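Local structure of alpha-amylase (Eisenia fetida, 6M4K) at residues 8-13 against 337-342; 90-95 against 222-227; 97-102 against 230-235. The protein probably catalyses the internal hydrolysis of alpha-1,4-glucosidic linkages in starch-like polysaccharides, as a glycoside hydrolase family 13 enzyme using calcium and chloride. All blocks are in the same frame, centred on the assembly; numbering follows the deposited sequence. Where two conformers were deposited one is given.

Contact 1 of 3, residues 8-13 against 337-342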
loop_
_atom_site.group_PDB
_atom_site.type_symbol
_atom_site.label_atom_id
_atom_site.label_comp_id
_atom_site.label_asym_id
_atom_site.label_seq_id
_atom_site.Cartn_x
_atom_site.Cartn_y
_atom_site.Cartn_z
ATOM N N GLY A 8 -3.935 -13.624 -7.887
ATOM C CA GLY A 8 -3.731 -12.212 -8.160
ATOM C C GLY A 8 -4.959 -11.428 -8.555
ATOM O O GLY A 8 -4.860 -10.225 -8.824
ATOM N N SER A 9 -6.131 -12.049 -8.598
ATOM C CA SER A 9 -7.357 -11.333 -8.912
ATOM C C SER A 9 -8.048 -10.915 -7.621
ATOM O O SER A 9 -8.141 -11.693 -6.669
ATOM C CB SER A 9 -8.294 -12.189 -9.766
ATOM O OG SER A 9 -8.804 -13.281 -9.025
ATOM N N TYR A 10 -8.508 -9.673 -7.584
ATOM C CA TYR A 10 -9.226 -9.143 -6.441
ATOM C C TYR A 10 -10.668 -8.887 -6.837
ATOM O O TYR A 10 -11.034 -8.943 -8.015
ATOM C CB TYR A 10 -8.551 -7.882 -5.897
ATOM C CG TYR A 10 -8.365 -6.783 -6.910
ATOM C CD1 TYR A 10 -7.259 -6.757 -7.746
ATOM C CD2 TYR A 10 -9.292 -5.766 -7.025
ATOM C CE1 TYR A 10 -7.080 -5.752 -8.663
ATOM C CE2 TYR A 10 -9.121 -4.748 -7.936
ATOM C CZ TYR A 10 -8.016 -4.752 -8.760
ATOM O OH TYR A 10 -7.845 -3.744 -9.668
ATOM N N TYR A 11 -11.497 -8.642 -5.837
ATOM C CA TYR A 11 -12.935 -8.521 -6.016
ATOM C C TYR A 11 -13.393 -7.206 -5.409
ATOM O O TYR A 11 -13.173 -6.957 -4.221
ATOM C CB TYR A 11 -13.654 -9.681 -5.331
ATOM C CG TYR A 11 -15.146 -9.618 -5.490
ATOM C CD1 TYR A 11 -15.737 -9.958 -6.699
ATOM C CD2 TYR A 11 -15.966 -9.212 -4.447
ATOM C CE1 TYR A 11 -17.100 -9.895 -6.870
ATOM C CE2 TYR A 11 -17.345 -9.149 -4.613
ATOM C CZ TYR A 11 -17.900 -9.501 -5.830
ATOM O OH TYR A 11 -19.262 -9.455 -6.021
ATOM N N CYS A 12 -14.046 -6.379 -6.211
ATOM C CA CYS A 12 -14.538 -5.092 -5.754
ATOM C C CYS A 12 -15.978 -4.904 -6.199
ATOM O O CYS A 12 -16.412 -5.473 -7.210
ATOM C CB CYS A 12 -13.715 -3.937 -6.353
ATOM S SG CYS A 12 -11.998 -3.877 -5.833
ATOM N N GLN A 13 -16.708 -4.086 -5.453
ATOM C CA GLN A 13 -18.021 -3.646 -5.889
ATOM C C GLN A 13 -17.877 -2.800 -7.152
ATOM O O GLN A 13 -16.818 -2.217 -7.401
ATOM C CB GLN A 13 -18.676 -2.803 -4.796
ATOM C CG GLN A 13 -19.079 -3.585 -3.568
ATOM C CD GLN A 13 -20.250 -4.510 -3.828
ATOM O OE1 GLN A 13 -20.209 -5.690 -3.482
ATOM N NE2 GLN A 13 -21.301 -3.980 -4.439
ATOM N N TYR A 337 -2.003 1.629 -14.664
ATOM C CA TYR A 337 -0.879 0.758 -14.366
ATOM C C TYR A 337 -0.967 0.283 -12.923
ATOM O O TYR A 337 -0.773 1.062 -11.976
ATOM C CB TYR A 337 0.474 1.449 -14.596
ATOM C CG TYR A 337 1.648 0.569 -14.207
ATOM C CD1 TYR A 337 2.033 -0.505 -15.008
ATOM C CD2 TYR A 337 2.349 0.790 -13.024
ATOM C CE1 TYR A 337 3.096 -1.321 -14.652
ATOM C CE2 TYR A 337 3.402 -0.018 -12.660
ATOM C CZ TYR A 337 3.770 -1.081 -13.463
ATOM O OH TYR A 337 4.828 -1.861 -13.068
ATOM N N GLY A 338 -1.262 -1.001 -12.739
ATOM C CA GLY A 338 -1.207 -1.620 -11.434
ATOM C C GLY A 338 -2.468 -1.425 -10.618
ATOM O O GLY A 338 -3.329 -0.595 -10.904
ATOM N N HIS A 339 -2.566 -2.227 -9.563
ATOM C CA HIS A 339 -3.599 -2.052 -8.552
ATOM C C HIS A 339 -3.094 -1.035 -7.534
ATOM O O HIS A 339 -2.096 -1.289 -6.852
ATOM C CB HIS A 339 -3.888 -3.385 -7.866
ATOM C CG HIS A 339 -5.080 -3.340 -6.971
ATOM N ND1 HIS A 339 -5.310 -4.263 -5.973
ATOM C CD2 HIS A 339 -6.120 -2.479 -6.938
ATOM C CE1 HIS A 339 -6.447 -3.970 -5.367
ATOM N NE2 HIS A 339 -6.961 -2.893 -5.936
ATOM N N VAL A 340 -3.785 0.095 -7.424
ATOM C CA VAL A 340 -3.292 1.234 -6.639
ATOM C C VAL A 340 -3.684 1.106 -5.173
ATOM O O VAL A 340 -4.865 0.931 -4.842
ATOM C CB VAL A 340 -3.817 2.559 -7.204
ATOM C CG1 VAL A 340 -3.379 3.725 -6.305
ATOM C CG2 VAL A 340 -3.331 2.757 -8.642
ATOM N N ARG A 341 -2.685 1.231 -4.294
ATOM C CA ARG A 341 -2.884 1.327 -2.856
ATOM C C ARG A 341 -2.380 2.691 -2.394
ATOM O O ARG A 341 -1.269 3.103 -2.752
ATOM C CB ARG A 341 -2.106 0.217 -2.142
ATOM C CG ARG A 341 -2.260 0.234 -0.622
ATOM C CD ARG A 341 -1.356 -0.788 0.057
ATOM N NE ARG A 341 0.056 -0.451 -0.121
ATOM C CZ ARG A 341 1.072 -1.295 0.066
ATOM N NH1 ARG A 341 0.851 -2.540 0.450
ATOM N NH2 ARG A 341 2.328 -0.893 -0.129
ATOM N N LEU A 342 -3.196 3.397 -1.621
ATOM C CA LEU A 342 -2.781 4.643 -0.980
ATOM C C LEU A 342 -2.393 4.382 0.469
ATOM O O LEU A 342 -3.138 3.737 1.214
ATOM C CB LEU A 342 -3.918 5.668 -0.988
ATOM C CG LEU A 342 -4.590 6.008 -2.316
ATOM C CD1 LEU A 342 -5.505 7.213 -2.158
ATOM C CD2 LEU A 342 -3.564 6.275 -3.395
HETATM O O HOH W 1 -5.735 -2.668 -11.252
#
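The phenol ring of Y10 lies flat on the imidazole of H339, a face-to-face stack whose centroids are 3.6 Å apart and whose planes differ by only 3°. The overlap is nearly complete: H339 CE1 sits over the centre of the phenol, and Y10 CZ over the centre of the imidazole. Y10 puts its CG between its own backbone N and carbonyl carbon (chi1 56°), and this turn swings the ring out toward the strand. H339, with CG opposite its backbone N (chi1 -171°), reaches back to meet it. Both nitrogens of the imidazole are engaged, ND1 by Y232 OH and NE2 by D17 O, which fixes its tilt. The Y10 hydroxyl bonds to D17 OD1 and, 2.8 Å away in the ring plane, accepts from a water that also donates to G338 O at 3.2 Å. A leucine in place of Y10 would probably leave one imidazole face without its flat partner, and D17 OD1 and the water without the hydroxyl. H339 opens the eighth strand, so the N-terminal loop meets the barrel where that strand begins: an N-terminal segment packed against the N-terminal end of the strands of a TIM barrel.

Contact 2 of 3, residues 90-95 against 222-227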
loop_
_atom_site.group_PDB
_atom_site.type_symbol
_atom_site.label_atom_id
_atom_site.label_comp_id
_atom_site.label_asym_id
_atom_site.label_seq_id
_atom_site.Cartn_x
_atom_site.Cartn_y
_atom_site.Cartn_z
ATOM N N THR A 90 -18.969 -5.595 9.189
ATOM C CA THR A 90 -19.531 -4.294 8.842
ATOM C C THR A 90 -18.972 -3.799 7.517
ATOM O O THR A 90 -19.706 -3.293 6.657
ATOM C CB THR A 90 -19.183 -3.297 9.949
ATOM O OG1 THR A 90 -19.827 -3.685 11.167
ATOM C CG2 THR A 90 -19.613 -1.885 9.562
ATOM N N CYS A 91 -17.657 -3.921 7.348
ATOM C CA CYS A 91 -17.017 -3.436 6.135
ATOM C C CYS A 91 -17.496 -4.229 4.925
ATOM O O CYS A 91 -17.890 -3.656 3.905
ATOM C CB CYS A 91 -15.493 -3.493 6.294
ATOM S SG CYS A 91 -14.850 -2.263 7.451
ATOM N N ASN A 92 -17.508 -5.565 5.048
ATOM C CA ASN A 92 -18.011 -6.403 3.963
ATOM C C ASN A 92 -19.444 -6.048 3.596
ATOM O O ASN A 92 -19.785 -6.000 2.409
ATOM C CB ASN A 92 -17.921 -7.881 4.333
ATOM C CG ASN A 92 -16.513 -8.418 4.271
ATOM O OD1 ASN A 92 -15.557 -7.670 4.050
ATOM N ND2 ASN A 92 -16.372 -9.732 4.458
ATOM N N ASN A 93 -20.297 -5.805 4.596
ATOM C CA ASN A 93 -21.681 -5.433 4.304
ATOM C C ASN A 93 -21.771 -4.116 3.553
ATOM O O ASN A 93 -22.742 -3.890 2.823
ATOM C CB ASN A 93 -22.516 -5.375 5.584
ATOM C CG ASN A 93 -22.836 -6.747 6.136
ATOM O OD1 ASN A 93 -22.757 -7.740 5.417
ATOM N ND2 ASN A 93 -23.200 -6.809 7.410
ATOM N N LEU A 94 -20.790 -3.231 3.730
ATOM C CA LEU A 94 -20.726 -1.973 2.991
ATOM C C LEU A 94 -20.000 -2.091 1.662
ATOM O O LEU A 94 -19.893 -1.091 0.944
ATOM C CB LEU A 94 -20.034 -0.903 3.836
ATOM C CG LEU A 94 -20.882 -0.367 4.983
ATOM C CD1 LEU A 94 -19.999 0.351 5.987
ATOM C CD2 LEU A 94 -21.930 0.579 4.430
ATOM N N GLY A 95 -19.486 -3.269 1.322
ATOM C CA GLY A 95 -18.758 -3.429 0.085
ATOM C C GLY A 95 -17.358 -2.854 0.102
ATOM O O GLY A 95 -16.855 -2.431 -0.950
ATOM N N THR A 222 -18.879 -17.137 0.850
ATOM C CA THR A 222 -19.935 -16.774 -0.092
ATOM C C THR A 222 -21.082 -16.000 0.534
ATOM O O THR A 222 -22.030 -15.656 -0.178
ATOM C CB THR A 222 -20.453 -17.996 -0.855
ATOM O OG1 THR A 222 -20.973 -18.957 0.068
ATOM C CG2 THR A 222 -19.330 -18.622 -1.664
ATOM N N GLN A 223 -21.024 -15.692 1.829
ATOM C CA GLN A 223 -21.931 -14.676 2.346
ATOM C C GLN A 223 -21.758 -13.360 1.597
ATOM O O GLN A 223 -22.725 -12.612 1.421
ATOM C CB GLN A 223 -21.715 -14.481 3.849
ATOM C CG GLN A 223 -22.717 -13.534 4.499
ATOM C CD GLN A 223 -22.505 -13.388 5.998
ATOM O OE1 GLN A 223 -22.006 -14.295 6.657
ATOM N NE2 GLN A 223 -22.888 -12.240 6.538
ATOM N N TRP A 224 -20.544 -13.074 1.122
ATOM C CA TRP A 224 -20.269 -11.812 0.439
ATOM C C TRP A 224 -19.644 -11.997 -0.937
ATOM O O TRP A 224 -19.852 -11.170 -1.834
ATOM C CB TRP A 224 -19.312 -10.944 1.264
ATOM C CG TRP A 224 -19.812 -10.566 2.614
ATOM C CD1 TRP A 224 -20.690 -9.568 2.911
ATOM C CD2 TRP A 224 -19.437 -11.161 3.861
ATOM N NE1 TRP A 224 -20.895 -9.514 4.271
ATOM C CE2 TRP A 224 -20.137 -10.481 4.875
ATOM C CE3 TRP A 224 -18.582 -12.209 4.218
ATOM C CZ2 TRP A 224 -20.000 -10.814 6.228
ATOM C CZ3 TRP A 224 -18.451 -12.534 5.554
ATOM C CH2 TRP A 224 -19.152 -11.841 6.537
ATOM N N PHE A 225 -18.841 -13.036 -1.104
ATOM C CA PHE A 225 -18.007 -13.174 -2.285
ATOM C C PHE A 225 -18.560 -14.229 -3.228
ATOM O O PHE A 225 -19.274 -15.141 -2.800
ATOM C CB PHE A 225 -16.576 -13.539 -1.872
ATOM C CG PHE A 225 -15.957 -12.516 -0.967
ATOM C CD1 PHE A 225 -15.572 -11.287 -1.472
ATOM C CD2 PHE A 225 -15.808 -12.751 0.386
ATOM C CE1 PHE A 225 -15.028 -10.309 -0.635
ATOM C CE2 PHE A 225 -15.264 -11.776 1.226
ATOM C CZ PHE A 225 -14.876 -10.558 0.705
ATOM N N PRO A 226 -18.261 -14.130 -4.522
ATOM C CA PRO A 226 -18.778 -15.126 -5.466
ATOM C C PRO A 226 -18.238 -16.505 -5.136
ATOM O O PRO A 226 -17.118 -16.665 -4.642
ATOM C CB PRO A 226 -18.242 -14.644 -6.819
ATOM C CG PRO A 226 -17.957 -13.175 -6.624
ATOM C CD PRO A 226 -17.512 -13.051 -5.196
ATOM N N ALA A 227 -19.056 -17.520 -5.413
ATOM C CA ALA A 227 -18.603 -18.888 -5.223
ATOM C C ALA A 227 -17.414 -19.179 -6.132
ATOM O O ALA A 227 -17.301 -18.644 -7.235
ATOM C CB ALA A 227 -19.741 -19.872 -5.512
HETATM O O HOH W 2 -24.190 -10.116 4.991
#
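N92, N93 and W224 meet with the indole approached in two ways by neighbouring asparagines, one over its face and the other at its edge. N92 comes over the face. Its CB, carried by the helix backbone, rests on the five-membered ring, 3.4 Å from the ring centroid and almost on its normal. With CG beside the backbone N (chi1 -75°), the amide is carried on over the six-membered ring, ND2 3.3 Å from W224 CE3. The amide does not lie down on the indole: the two planes are 75° apart, so the group stands nearly upright on the ring. ND2 is bonded to G193 O, which sets the rotation of the amide, while it also comes within 4.0 Å of F225 CE2.

N93, one residue further along the last turn of helix 81-93, works from the rim. Its OD1 takes the indole N-H in a bond of 2.8 Å from W224 NE1 that is nearly straight, at 172°. The oxygen sits in the indole plane, but the donor lies well above the plane of the amide carbonyl. The same OD1 accepts from a water, at 2.8 Å, whose other partner is Q223 NE2. The extended side chain of that glutamine lays its NE2 over the other face of the indole, near the rim, so amide groups approach W224 on both faces. Just beyond N93 the helix ends in a Schellman motif at G95.

The chemistry thus divides between two kinds of grip. The N92 methylene and amide nitrogen over the face set how close the indole lies to the helix, while the nearly straight N-H bond to N93 is likely to limit its turning. The loop before strand 232-235 is thereby docked on the C-terminal turn of helix 81-93, with N93 and its water on the solvent side.

Contact 3 of 3, residues 97-102 against 230-235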
loop_
_atom_site.group_PDB
_atom_site.type_symbol
_atom_site.label_atom_id
_atom_site.label_comp_id
_atom_site.label_asym_id
_atom_site.label_seq_id
_atom_site.Cartn_x
_atom_site.Cartn_y
_atom_site.Cartn_z
ATOM N N TYR A 97 -13.668 -4.137 1.384
ATOM C CA TYR A 97 -13.115 -5.417 1.809
ATOM C C TYR A 97 -11.819 -5.258 2.603
ATOM O O TYR A 97 -11.224 -4.179 2.665
ATOM C CB TYR A 97 -12.983 -6.351 0.603
ATOM C CG TYR A 97 -14.338 -6.517 -0.055
ATOM C CD1 TYR A 97 -15.441 -6.930 0.688
ATOM C CD2 TYR A 97 -14.538 -6.179 -1.383
ATOM C CE1 TYR A 97 -16.695 -7.045 0.120
ATOM C CE2 TYR A 97 -15.801 -6.304 -1.970
ATOM C CZ TYR A 97 -16.861 -6.738 -1.203
ATOM O OH TYR A 97 -18.106 -6.845 -1.788
ATOM N N ILE A 98 -11.390 -6.355 3.226
ATOM C CA ILE A 98 -10.305 -6.355 4.206
ATOM C C ILE A 98 -9.189 -7.265 3.714
ATOM O O ILE A 98 -9.414 -8.460 3.464
ATOM C CB ILE A 98 -10.797 -6.810 5.590
ATOM C CG1 ILE A 98 -11.900 -5.887 6.108
ATOM C CG2 ILE A 98 -9.632 -6.886 6.587
ATOM C CD1 ILE A 98 -11.463 -4.440 6.360
ATOM N N TYR A 99 -7.977 -6.718 3.622
ATOM C CA TYR A 99 -6.778 -7.480 3.301
ATOM C C TYR A 99 -5.870 -7.477 4.520
ATOM O O TYR A 99 -5.505 -6.406 5.025
ATOM C CB TYR A 99 -6.067 -6.882 2.086
ATOM C CG TYR A 99 -7.042 -6.630 0.968
ATOM C CD1 TYR A 99 -7.628 -7.683 0.280
ATOM C CD2 TYR A 99 -7.462 -5.342 0.668
ATOM C CE1 TYR A 99 -8.562 -7.453 -0.722
ATOM C CE2 TYR A 99 -8.398 -5.101 -0.327
ATOM C CZ TYR A 99 -8.942 -6.164 -1.015
ATOM O OH TYR A 99 -9.873 -5.922 -2.002
ATOM N N VAL A 100 -5.522 -8.651 4.994
ATOM C CA VAL A 100 -4.730 -8.796 6.203
ATOM C C VAL A 100 -3.248 -8.778 5.858
ATOM O O VAL A 100 -2.798 -9.486 4.959
ATOM C CB VAL A 100 -5.121 -10.086 6.937
ATOM C CG1 VAL A 100 -4.031 -10.518 7.913
ATOM C CG2 VAL A 100 -6.449 -9.882 7.660
ATOM N N ASP A 101 -2.478 -7.987 6.605
ATOM C CA ASP A 101 -1.019 -8.020 6.554
ATOM C C ASP A 101 -0.567 -9.305 7.250
ATOM O O ASP A 101 -0.596 -9.417 8.483
ATOM C CB ASP A 101 -0.500 -6.767 7.252
ATOM C CG ASP A 101 0.949 -6.457 6.969
ATOM O OD1 ASP A 101 1.736 -7.370 6.682
ATOM O OD2 ASP A 101 1.311 -5.255 7.089
ATOM N N GLY A 102 -0.190 -10.307 6.451
ATOM C CA GLY A 102 0.086 -11.638 6.944
ATOM C C GLY A 102 1.581 -11.851 7.041
ATOM O O GLY A 102 2.301 -11.707 6.052
ATOM N N ASN A 230 -10.807 -17.496 -5.304
ATOM C CA ASN A 230 -9.649 -17.538 -4.427
ATOM C C ASN A 230 -9.476 -16.197 -3.724
ATOM O O ASN A 230 -9.868 -15.145 -4.244
ATOM C CB ASN A 230 -8.383 -17.797 -5.242
ATOM C CG ASN A 230 -8.368 -19.166 -5.903
ATOM O OD1 ASN A 230 -8.989 -20.114 -5.420
ATOM N ND2 ASN A 230 -7.623 -19.280 -6.987
ATOM N N ALA A 231 -8.869 -16.244 -2.538
ATOM C CA ALA A 231 -8.460 -15.020 -1.857
ATOM C C ALA A 231 -7.522 -14.212 -2.745
ATOM O O ALA A 231 -6.816 -14.754 -3.601
ATOM C CB ALA A 231 -7.734 -15.391 -0.565
ATOM N N TYR A 232 -7.523 -12.895 -2.544
ATOM C CA TYR A 232 -6.556 -12.034 -3.213
ATOM C C TYR A 232 -5.232 -12.051 -2.453
ATOM O O TYR A 232 -5.201 -11.791 -1.249
ATOM C CB TYR A 232 -7.096 -10.608 -3.236
ATOM C CG TYR A 232 -6.219 -9.563 -3.903
ATOM C CD1 TYR A 232 -5.494 -9.846 -5.054
ATOM C CD2 TYR A 232 -6.164 -8.258 -3.395
ATOM C CE1 TYR A 232 -4.730 -8.869 -5.681
ATOM C CE2 TYR A 232 -5.400 -7.277 -4.009
ATOM C CZ TYR A 232 -4.688 -7.585 -5.149
ATOM O OH TYR A 232 -3.924 -6.631 -5.797
ATOM N N ILE A 233 -4.134 -12.333 -3.141
ATOM C CA ILE A 233 -2.814 -12.362 -2.519
ATOM C C ILE A 233 -1.932 -11.375 -3.262
ATOM O O ILE A 233 -1.747 -11.490 -4.486
ATOM C CB ILE A 233 -2.187 -13.763 -2.552
ATOM C CG1 ILE A 233 -3.075 -14.794 -1.849
ATOM C CG2 ILE A 233 -0.769 -13.721 -1.971
ATOM C CD1 ILE A 233 -3.123 -14.630 -0.360
ATOM N N TYR A 234 -1.408 -10.390 -2.542
ATOM C CA TYR A 234 -0.320 -9.586 -3.064
ATOM C C TYR A 234 0.885 -9.712 -2.145
ATOM O O TYR A 234 0.751 -9.697 -0.917
ATOM C CB TYR A 234 -0.702 -8.129 -3.374
ATOM C CG TYR A 234 -1.323 -7.311 -2.263
ATOM C CD1 TYR A 234 -2.665 -7.445 -1.951
ATOM C CD2 TYR A 234 -0.571 -6.377 -1.557
ATOM C CE1 TYR A 234 -3.259 -6.680 -0.957
ATOM C CE2 TYR A 234 -1.157 -5.583 -0.580
ATOM C CZ TYR A 234 -2.496 -5.751 -0.279
ATOM O OH TYR A 234 -3.106 -4.988 0.701
ATOM N N GLN A 235 2.053 -9.877 -2.742
ATOM C CA GLN A 235 3.243 -10.343 -2.047
ATOM C C GLN A 235 4.227 -9.192 -1.949
ATOM O O GLN A 235 4.555 -8.564 -2.961
ATOM C CB GLN A 235 3.871 -11.500 -2.830
ATOM C CG GLN A 235 2.983 -12.718 -2.913
ATOM C CD GLN A 235 3.383 -13.620 -4.058
ATOM O OE1 GLN A 235 4.125 -14.595 -3.875
ATOM N NE2 GLN A 235 2.937 -13.276 -5.258
#
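Y234, whose hydroxyl touches Y99 CB at 3.8 Å, shares its polar partner with R341: Y234 OH and R341 NH1 both bond to Q46 OE1, a carbonyl oxygen that can only accept. With CG between N and the carbonyl carbon (chi1 55°), the Y234 phenol is directed across the barrel toward Y99, where its CE1 also lies 4.1 Å from Y99 CB, and the bond to Q46 is likely to hold it there. The second tyrosine of this strand, Y232, meets Y99 differently. It turns an edge to the Y99 ring in an offset edge-to-face pair, with planes 80° apart and centroids separated by 5.6 Å. Y232 CD2 is the touching atom, 3.7 Å from Y99 CE1, which lies in the plane of the Y232 ring. Strands 97-102 and 232-235 are the third and fifth of the barrel, with strand 196-199 between them, so these side chains meet across its interior. The contact rests on the edge of Y232 against the ring of Y99, and on CE1 and OH of Y234 against the Y99 methylene; bonds from Y234 OH to Q46 and Y232 OH to H339, on other strands, satisfy these two buried hydroxyls.

In the fold
From the N terminus, the loop 8-13 comes first, ahead of strand 19-22, and contact 1 brings it to strand 339-344, the last of the barrel, closing a loop of more than 300 residues. Contacts 2 and 3 both fall within that span. Their segments alternate along the chain, 90-95, 97-102, 222-227 and 230-235, so the two cross: a helix and the strand after it each meet part of a later loop-and-strand pair. Contact 2 lies on the outer layer, contact 3 in the barrel interior, and Y97 joins them by touching N92 and F225. Y11 packs on F225 and P226, linking contacts 1 and 2, so that the N-terminal segment touches barrel and periphery alike.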